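Local coordinates for protein-disulfide isomerase (Novosphingobium aromaticivorans, PDB 3GMF), which probably acts as a thiol-disulfide oxidoreductase or isomerase of the thioredoxin superfamily, making or rearranging disulfide bonds in other proteins, at residues D123-F126 with Y127-M130. Numbering follows the deposited sequence.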
# COMPACT_ATOMS: atom_id res chain seq x y z
N ASP A 123 11.54 -14.94 -5.59
CA ASP A 123 10.46 -15.89 -5.30
C ASP A 123 9.09 -15.43 -5.78
O ASP A 123 8.28 -16.25 -6.21
CB ASP A 123 10.37 -16.20 -3.81
CG ASP A 123 11.55 -16.98 -3.28
OD1 ASP A 123 12.40 -17.48 -4.06
OD2 ASP A 123 11.63 -17.12 -2.05
N PHE A 124 8.83 -14.12 -5.70
CA PHE A 124 7.53 -13.56 -6.06
C PHE A 124 7.48 -13.06 -7.50
O PHE A 124 6.46 -12.55 -7.96
CB PHE A 124 7.08 -12.49 -5.05
CG PHE A 124 6.62 -13.07 -3.74
CD1 PHE A 124 5.27 -13.30 -3.52
CD2 PHE A 124 7.55 -13.42 -2.75
CE1 PHE A 124 4.82 -13.86 -2.31
CE2 PHE A 124 7.13 -13.98 -1.56
CZ PHE A 124 5.75 -14.19 -1.33
N ARG A 125 8.59 -13.26 -8.21
CA ARG A 125 8.69 -12.95 -9.64
C ARG A 125 8.40 -11.48 -9.97
O ARG A 125 7.69 -11.16 -10.94
CB ARG A 125 7.81 -13.89 -10.47
CG ARG A 125 8.32 -15.33 -10.54
CD ARG A 125 7.28 -16.27 -11.17
NE ARG A 125 6.59 -15.67 -12.32
CZ ARG A 125 7.04 -15.66 -13.58
NH1 ARG A 125 8.20 -16.21 -13.89
NH2 ARG A 125 6.31 -15.07 -14.53
N PHE A 126 8.95 -10.59 -9.14
CA PHE A 126 8.69 -9.15 -9.31
C PHE A 126 9.46 -8.54 -10.50
O PHE A 126 9.07 -7.51 -11.05
CB PHE A 126 9.01 -8.42 -8.00
CG PHE A 126 7.98 -8.65 -6.92
CD1 PHE A 126 6.66 -9.01 -7.23
CD2 PHE A 126 8.31 -8.47 -5.57
CE1 PHE A 126 5.69 -9.20 -6.22
CE2 PHE A 126 7.36 -8.64 -4.56
CZ PHE A 126 6.04 -9.02 -4.89
N TYR A 127 10.57 -9.17 -10.88
CA TYR A 127 11.31 -8.75 -12.07
C TYR A 127 10.43 -8.85 -13.31
O TYR A 127 10.32 -7.87 -14.05
CB TYR A 127 12.62 -9.55 -12.21
CG TYR A 127 13.52 -9.43 -11.00
CD1 TYR A 127 14.32 -8.31 -10.81
CD2 TYR A 127 13.55 -10.44 -10.03
CE1 TYR A 127 15.14 -8.18 -9.68
CE2 TYR A 127 14.37 -10.33 -8.90
CZ TYR A 127 15.16 -9.20 -8.74
OH TYR A 127 15.97 -9.10 -7.63
N ASP A 128 9.78 -10.00 -13.50
CA ASP A 128 8.82 -10.21 -14.61
C ASP A 128 7.58 -9.32 -14.50
O ASP A 128 7.16 -8.72 -15.50
CB ASP A 128 8.41 -11.69 -14.72
CG ASP A 128 9.52 -12.58 -15.27
OD1 ASP A 128 10.61 -12.07 -15.64
OD2 ASP A 128 9.32 -13.81 -15.34
N PHE A 129 6.99 -9.22 -13.30
CA PHE A 129 5.84 -8.35 -13.05
C PHE A 129 6.12 -6.89 -13.46
O PHE A 129 5.29 -6.24 -14.10
CB PHE A 129 5.44 -8.42 -11.55
CG PHE A 129 4.12 -7.76 -11.24
CD1 PHE A 129 2.93 -8.48 -11.31
CD2 PHE A 129 4.06 -6.43 -10.84
CE1 PHE A 129 1.71 -7.88 -11.01
CE2 PHE A 129 2.85 -5.82 -10.55
CZ PHE A 129 1.67 -6.55 -10.63
N MET A 130 7.29 -6.38 -13.09
CA MET A 130 7.63 -4.98 -13.35
C MET A 130 8.17 -4.73 -14.76
O MET A 130 8.04 -3.62 -15.29
CB MET A 130 8.56 -4.45 -12.27
CG MET A 130 7.84 -4.26 -10.92
SD MET A 130 6.34 -3.26 -10.98
CE MET A 130 6.98 -1.70 -11.59
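Arg125 and Asp128, three residues apart, form a salt bridge across the first turn of helix 126-131, just past a Schellman motif that closes helix 113-123. The motif is identified by the positive phi of Arg125 (58°) together with two bonds back into the last turn of helix 113-123; Arg125 is also the N-cap residue of the next helix, so a single residue ends one helix and starts another. In the salt bridge, Arg125 NH1 lies 3.0 Å from Asp128 OD2, while NH2 is at 3.4 Å from the same oxygen. Guanidinium and carboxylate planes stand 76° apart, which excludes a flat, two-pronged pairing; OD2 alone takes the close contacts, and CB of Asp128 lies over one guanidinium face. A bend at chi3 (41°) turns the arginine chain back toward the aspartate.

Two i to i+4 backbone hydrogen bonds close this turn: Phe129 N to Arg125 O (3.1 Å) and Met130 N to Phe126 O (2.9 Å). Phe124 CB sits over one face of the Phe126 ring, offset toward its rim; Val67 and, edge-to-face, Trp93 also meet this ring. Met130 packs on Ile70 and Leu82, joining helix 126-131 to helices 62-73 and 76-88. At its root, Met130 CB sits 3.3 Å from Phe126 O.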